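Local coordinates for pyrrolysyl-tRNA synthetase (Desulfitobacterium hafniense, PDB 3DSQ) that catalyses the ATP-dependent attachment of pyrrolysine to its tRNA, as a class II aminoacyl-tRNA synthetase that works as a homodimer, at the interface of chains A and B. Coordinates in Å, arbitrary orientation; residue numbers count along the deposited sequence, not the author numbering. Chains: chain A/B, Pyrrolysyl-tRNA synthetase.

Contact 1: the interface of chains A and B. Residues chain A 95-97, 121, 127, 159; chain B 119, 127, 159, 171.
B:Glu171 of strand 171-180 lays its carboxylate against the backbone of A:Thr96 and A:Ile97, which follow A:Pro95, the conserved proline of class II motif 1. From CB, CG leaves beside the backbone N (chi1 -60°) and the chain runs on extended. CG passes the CD1 methyl of A:Ile97 at 3.9 Å, the two side chains running antiparallel. CD lies 3.9 Å from A:Ile97 CG1 and carries the two oxygens. OE1 accepts from both A:Thr96 N and A:Thr96 OG1: the amide approaches on the syn lone pair at 2.9 Å, nearly straight (168° at H), whereas the hydroxyl comes from above the carboxylate plane at 2.6 Å. OE2, beside CB of A:Pro95, takes A:Ile97 N at 3.1 Å, also out of the plane and more bent (142° at H). Bonds to both oxygens fix the rotation of the carboxylate.

The same A:Thr96 OG1 lies in the ring plane at the edge of B:Tyr159, hydrogen-bonded to the phenol OH at 2.7 Å. Within chain B, B:Leu127 CD1 sits over the centre of one ring face. Water 1 bridges the A:Tyr159 and B:Tyr159 phenols, which meet tip to tip. The site ties motif 1 of one subunit to motif 2 residues of the other at the dimer core.

Contact 2: the interface of chains A and B. Residues chain A 58, 61, 280, 285, 287; chain B 142, 145-146.
B:Leu145 pushes its isobutyl tip among A:Leu61, A:Lys58, A:Leu285 and A:Ile287 in this largely apolar contact of a class II synthetase dimer, where helix 39-68 and the C-terminal tail of chain A receive the end of helix 132-142 and the loop after it. The close-packed part centres on that leucine, which loses 88 Å² of surface to the partner. Its two methyls divide the work. CD1 faces CD1 of A:Leu61 at 3.8 Å, while CD2 reaches CA of A:Ile287 at 4.0 Å. A:Lys58 folds back toward the same methyl: bends at chi3 (75°) and chi4 (70°) set its side-chain amine NZ 3.4 Å from CD2. Farther along, A:Leu280 CD2 and B:Leu142 CD2 touch at 4.0 Å, their side chains crossing at about a right angle.

The looser, watered side belongs to B:Trp146. Its CZ2 edge comes to the carbonyl O of A:Leu61 at 3.5 Å, and B:Leu142 CD2 sits over one face toward the rim. Here no N or O of one chain comes close enough to bond the other directly; instead water 2, in the indole plane, links the two chains. It lies 3.2 Å from the indole NE1, with a bent N-H (139° at H), and 2.5 Å from the carbonyl O of A:Lys58.

Contact 3: the interface of chains A and B. Residues chain A 93-95, 134, 137-138; chain B 275-277, 285.
B:Arg275 reaches over the loop A:Val93 to A:Pro95, which leads to the motif 1 proline and is held by segment B:Arg275 to B:Leu277 at the homodimer interface. Among the hydrogen bonds, NH1 donates to A:Thr94 O at 2.9 Å (153° at H), the acceptor lying in the guanidinium plane and the donor tilted 17° from the carbonyl plane. B:Ser276 N adds a weak bond to A:Val93 O at 3.4 Å. Within chain A, the amide ND2 of A:Asn134 braces the loop, donating to the A:Thr94 hydroxyl OG1 at 2.7 Å and, on an in-plane lone pair, to A:Pro95 O at 2.8 Å.

Packing against a flat group falls to A:Val93, whose CG2, anti to the backbone N, covers one guanidinium face near its rim, 3.3 Å from NH1. An alanine in place of B:Arg275 would probably leave A:Thr94 O without this donor and uncover the A:Val93 methyl.

Van der Waals contact centres on B:Leu277, which has 85 Å² of its surface hidden by chain A. CG meets A:Pro95 CD at 3.7 Å, and the side chain crosses that of A:Asn134 at about a right angle, CD2 lying against its backbone O and A:Thr94 CG2, CD1 against OD1. A:Leu138 CD2 touches B:Leu285 CD1 at 3.9 Å.

Contact 1: the interface of chains A and B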
# COMPACT_ATOMS: atom_id res chain seq x y z
N PRO A 95 -2.50 9.00 -2.85
CA PRO A 95 -3.81 8.42 -2.51
C PRO A 95 -4.30 7.35 -3.48
O PRO A 95 -4.04 7.41 -4.67
CB PRO A 95 -4.75 9.64 -2.50
CG PRO A 95 -3.79 10.80 -2.16
CD PRO A 95 -2.60 10.46 -3.02
N THR A 96 -5.01 6.37 -2.95
CA THR A 96 -5.61 5.33 -3.77
C THR A 96 -7.03 5.79 -4.14
O THR A 96 -7.72 5.17 -4.93
CB THR A 96 -5.69 3.98 -3.03
OG1 THR A 96 -6.46 4.13 -1.83
CG2 THR A 96 -4.29 3.48 -2.67
N ILE A 97 -7.47 6.89 -3.53
CA ILE A 97 -8.79 7.44 -3.84
C ILE A 97 -8.53 8.69 -4.66
O ILE A 97 -7.85 9.60 -4.20
CB ILE A 97 -9.57 7.84 -2.56
CG1 ILE A 97 -9.85 6.60 -1.71
CG2 ILE A 97 -10.89 8.54 -2.95
CD1 ILE A 97 -10.53 6.90 -0.39
N LEU A 121 -16.84 5.66 -4.96
CA LEU A 121 -17.15 5.74 -3.53
C LEU A 121 -18.37 6.66 -3.42
O LEU A 121 -19.15 6.56 -2.49
CB LEU A 121 -15.98 6.31 -2.72
CG LEU A 121 -14.62 5.60 -2.75
CD1 LEU A 121 -13.88 5.89 -1.44
CD2 LEU A 121 -14.80 4.10 -2.90
N LEU A 127 -11.79 4.59 -6.72
CA LEU A 127 -10.51 3.95 -6.48
C LEU A 127 -9.71 4.09 -7.78
O LEU A 127 -10.22 3.82 -8.88
CB LEU A 127 -10.73 2.47 -6.13
CG LEU A 127 -11.50 2.25 -4.83
CD1 LEU A 127 -11.71 0.77 -4.58
CD2 LEU A 127 -10.73 2.89 -3.68
N TYR A 159 -7.30 -0.33 -8.80
CA TYR A 159 -8.55 -1.09 -8.89
C TYR A 159 -9.31 -0.93 -10.20
O TYR A 159 -9.37 0.15 -10.76
CB TYR A 159 -9.48 -0.68 -7.76
CG TYR A 159 -8.84 -0.69 -6.40
CD1 TYR A 159 -7.91 0.29 -6.03
CD2 TYR A 159 -9.17 -1.67 -5.47
CE1 TYR A 159 -7.32 0.29 -4.77
CE2 TYR A 159 -8.60 -1.68 -4.21
CZ TYR A 159 -7.68 -0.70 -3.86
OH TYR A 159 -7.15 -0.70 -2.60
N PHE B 119 -16.35 2.87 4.04
CA PHE B 119 -16.68 3.25 2.68
C PHE B 119 -17.21 2.01 1.97
O PHE B 119 -16.46 1.08 1.70
CB PHE B 119 -15.45 3.76 1.93
CG PHE B 119 -14.94 5.08 2.42
CD1 PHE B 119 -13.82 5.15 3.25
CD2 PHE B 119 -15.55 6.27 2.01
CE1 PHE B 119 -13.32 6.38 3.67
CE2 PHE B 119 -15.05 7.51 2.42
CZ PHE B 119 -13.93 7.57 3.25
N LEU B 127 -14.48 -1.06 1.80
CA LEU B 127 -13.05 -0.97 2.01
C LEU B 127 -12.77 -1.31 3.46
O LEU B 127 -13.44 -0.81 4.37
CB LEU B 127 -12.55 0.45 1.70
CG LEU B 127 -12.61 0.86 0.22
CD1 LEU B 127 -12.13 2.28 0.03
CD2 LEU B 127 -11.76 -0.12 -0.58
N TYR B 159 -9.23 2.17 5.63
CA TYR B 159 -10.04 3.34 5.35
C TYR B 159 -11.22 3.52 6.31
O TYR B 159 -11.91 2.56 6.65
CB TYR B 159 -10.62 3.24 3.94
CG TYR B 159 -9.63 2.91 2.85
CD1 TYR B 159 -9.10 1.63 2.72
CD2 TYR B 159 -9.27 3.88 1.91
CE1 TYR B 159 -8.23 1.31 1.67
CE2 TYR B 159 -8.41 3.58 0.86
CZ TYR B 159 -7.90 2.30 0.74
OH TYR B 159 -7.11 2.00 -0.34
N GLU B 171 -7.64 7.62 4.35
CA GLU B 171 -6.73 6.53 3.97
C GLU B 171 -5.59 6.54 4.98
O GLU B 171 -4.90 7.53 5.11
CB GLU B 171 -6.13 6.77 2.58
CG GLU B 171 -7.12 6.87 1.46
CD GLU B 171 -6.45 6.89 0.10
OE1 GLU B 171 -5.64 5.99 -0.18
OE2 GLU B 171 -6.76 7.81 -0.69
O HOH W 1 -5.34 0.27 -1.12

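Contact 2: the interface of chains A and B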
# COMPACT_ATOMS: atom_id res chain seq x y z
N LYS A 58 2.58 -27.24 0.45
CA LYS A 58 2.94 -27.21 1.87
C LYS A 58 4.43 -26.96 2.08
O LYS A 58 4.82 -26.29 3.04
CB LYS A 58 2.54 -28.53 2.54
CG LYS A 58 1.05 -28.84 2.48
CD LYS A 58 0.75 -30.27 2.89
CE LYS A 58 0.85 -30.47 4.39
NZ LYS A 58 -0.25 -29.78 5.13
N LEU A 61 5.24 -23.32 1.35
CA LEU A 61 4.84 -22.45 2.45
C LEU A 61 5.87 -22.49 3.57
O LEU A 61 5.94 -21.58 4.40
CB LEU A 61 3.46 -22.85 2.98
CG LEU A 61 2.30 -22.42 2.07
CD1 LEU A 61 0.99 -22.99 2.60
CD2 LEU A 61 2.24 -20.90 2.00
N LEU A 280 -1.76 -17.80 -0.71
CA LEU A 280 -0.69 -17.15 0.03
C LEU A 280 0.64 -17.55 -0.61
O LEU A 280 0.98 -18.74 -0.65
CB LEU A 280 -0.71 -17.54 1.51
CG LEU A 280 0.46 -17.04 2.39
CD1 LEU A 280 0.64 -15.52 2.26
CD2 LEU A 280 0.16 -17.40 3.84
N LEU A 285 -4.68 -22.11 -0.08
CA LEU A 285 -4.73 -22.44 1.34
C LEU A 285 -5.47 -23.67 1.86
O LEU A 285 -5.16 -24.13 2.95
CB LEU A 285 -5.18 -21.21 2.12
CG LEU A 285 -4.19 -20.04 2.08
CD1 LEU A 285 -4.82 -18.84 2.75
CD2 LEU A 285 -2.89 -20.42 2.78
N ILE A 287 -4.99 -26.42 1.94
CA ILE A 287 -3.87 -27.36 1.88
C ILE A 287 -2.95 -27.07 0.70
O ILE A 287 -1.77 -26.74 0.96
CB ILE A 287 -4.32 -28.83 1.80
CG1 ILE A 287 -4.97 -29.26 3.11
CG2 ILE A 287 -3.10 -29.71 1.53
CD1 ILE A 287 -5.32 -30.75 3.17
N LEU B 142 -3.85 -20.96 8.35
CA LEU B 142 -2.49 -21.31 8.73
C LEU B 142 -2.38 -22.28 9.91
O LEU B 142 -1.48 -23.12 9.93
CB LEU B 142 -1.69 -20.03 9.01
CG LEU B 142 -1.46 -19.17 7.76
CD1 LEU B 142 -0.63 -17.95 8.11
CD2 LEU B 142 -0.76 -20.00 6.68
N LEU B 145 -2.01 -25.80 8.95
CA LEU B 145 -0.81 -26.22 8.24
C LEU B 145 0.46 -25.99 9.04
O LEU B 145 1.49 -26.63 8.79
CB LEU B 145 -0.69 -25.44 6.92
CG LEU B 145 -1.85 -25.49 5.92
CD1 LEU B 145 -1.64 -24.41 4.87
CD2 LEU B 145 -1.93 -26.87 5.29
N TRP B 146 0.40 -25.05 9.98
CA TRP B 146 1.56 -24.72 10.78
C TRP B 146 1.38 -24.99 12.27
O TRP B 146 0.25 -24.99 12.77
CB TRP B 146 1.93 -23.25 10.59
CG TRP B 146 2.38 -22.88 9.21
CD1 TRP B 146 2.68 -23.73 8.19
CD2 TRP B 146 2.63 -21.56 8.72
NE1 TRP B 146 3.10 -23.02 7.09
CE2 TRP B 146 3.08 -21.68 7.39
CE3 TRP B 146 2.52 -20.28 9.28
CZ2 TRP B 146 3.42 -20.58 6.60
CZ3 TRP B 146 2.86 -19.18 8.50
CH2 TRP B 146 3.30 -19.34 7.18
O HOH W 2 4.21 -25.49 5.35

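Contact 3: the interface of chains A and B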
# COMPACT_ATOMS: atom_id res chain seq x y z
N VAL A 93 4.32 7.89 -2.61
CA VAL A 93 3.16 7.13 -2.20
C VAL A 93 2.00 8.14 -2.14
O VAL A 93 1.97 9.08 -1.32
CB VAL A 93 3.45 6.41 -0.84
CG1 VAL A 93 3.79 7.43 0.24
CG2 VAL A 93 2.27 5.55 -0.44
N THR A 94 1.05 7.93 -3.03
CA THR A 94 -0.09 8.83 -3.20
C THR A 94 -1.44 8.19 -2.86
O THR A 94 -1.54 6.99 -2.64
CB THR A 94 -0.10 9.36 -4.65
OG1 THR A 94 -0.12 8.25 -5.57
CG2 THR A 94 1.18 10.20 -4.92
N PRO A 95 -2.50 9.00 -2.85
CA PRO A 95 -3.81 8.42 -2.51
C PRO A 95 -4.30 7.35 -3.48
O PRO A 95 -4.04 7.41 -4.67
CB PRO A 95 -4.75 9.64 -2.50
CG PRO A 95 -3.79 10.80 -2.16
CD PRO A 95 -2.60 10.46 -3.02
N ASN A 134 -1.98 10.66 -10.39
CA ASN A 134 -1.25 11.07 -9.19
C ASN A 134 0.20 11.45 -9.52
O ASN A 134 0.76 12.35 -8.89
CB ASN A 134 -1.22 9.94 -8.17
CG ASN A 134 -2.55 9.75 -7.48
OD1 ASN A 134 -3.54 10.39 -7.84
ND2 ASN A 134 -2.57 8.87 -6.49
N THR A 137 0.34 14.79 -11.20
CA THR A 137 0.24 15.86 -10.22
C THR A 137 1.59 16.13 -9.56
O THR A 137 2.07 17.26 -9.54
CB THR A 137 -0.81 15.53 -9.14
OG1 THR A 137 -2.07 15.30 -9.76
CG2 THR A 137 -0.95 16.70 -8.16
N LEU A 138 2.22 15.08 -9.04
CA LEU A 138 3.52 15.27 -8.40
C LEU A 138 4.54 15.89 -9.35
O LEU A 138 5.43 16.62 -8.93
CB LEU A 138 4.05 13.94 -7.86
CG LEU A 138 3.31 13.41 -6.62
CD1 LEU A 138 4.03 12.18 -6.10
CD2 LEU A 138 3.27 14.48 -5.54
N ARG B 275 -0.41 9.24 2.55
CA ARG B 275 -0.52 9.17 1.09
C ARG B 275 -1.05 10.54 0.72
O ARG B 275 -2.05 11.00 1.27
CB ARG B 275 -1.50 8.10 0.68
CG ARG B 275 -1.04 6.71 1.01
CD ARG B 275 -2.10 5.66 0.69
NE ARG B 275 -1.47 4.34 0.72
CZ ARG B 275 -0.82 3.79 -0.30
NH1 ARG B 275 -0.71 4.43 -1.46
NH2 ARG B 275 -0.23 2.61 -0.14
N SER B 276 -0.39 11.22 -0.20
CA SER B 276 -0.84 12.57 -0.50
C SER B 276 -0.41 13.12 -1.84
O SER B 276 0.55 12.65 -2.44
CB SER B 276 -0.34 13.51 0.60
OG SER B 276 -0.81 14.83 0.42
N LEU B 277 -1.13 14.15 -2.28
CA LEU B 277 -0.82 14.85 -3.51
C LEU B 277 -0.45 16.28 -3.12
O LEU B 277 -0.04 17.06 -3.97
CB LEU B 277 -2.03 14.89 -4.46
CG LEU B 277 -2.43 13.56 -5.12
CD1 LEU B 277 -3.57 13.80 -6.11
CD2 LEU B 277 -1.23 12.94 -5.82
N LEU B 285 3.89 20.79 -0.54
CA LEU B 285 4.51 21.07 -1.83
C LEU B 285 4.45 22.46 -2.44
O LEU B 285 5.37 22.86 -3.16
CB LEU B 285 4.03 20.04 -2.86
CG LEU B 285 4.49 18.61 -2.51
CD1 LEU B 285 3.74 17.61 -3.35
CD2 LEU B 285 6.01 18.49 -2.71

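Contacts 1 and 3 form one continuous region: their C-alpha centres lie about 14 Å apart and both use A:Pro95, so the motif 1 loop is gripped by two separate segments of chain B, strand 171-180 and B:Arg275 to B:Leu277. In the copies given, the C-alpha centre of contact 2 is about 30 Å from that of contact 1 and 37 Å from that of contact 3. Its two-fold twin, however, adjoins contact 3: B:Leu142 of helix 132-142 and A:Leu285 serve in contact 2, the same helix of chain A and B:Leu285 in contact 3. The dimer is thus held at its centre and both flanks.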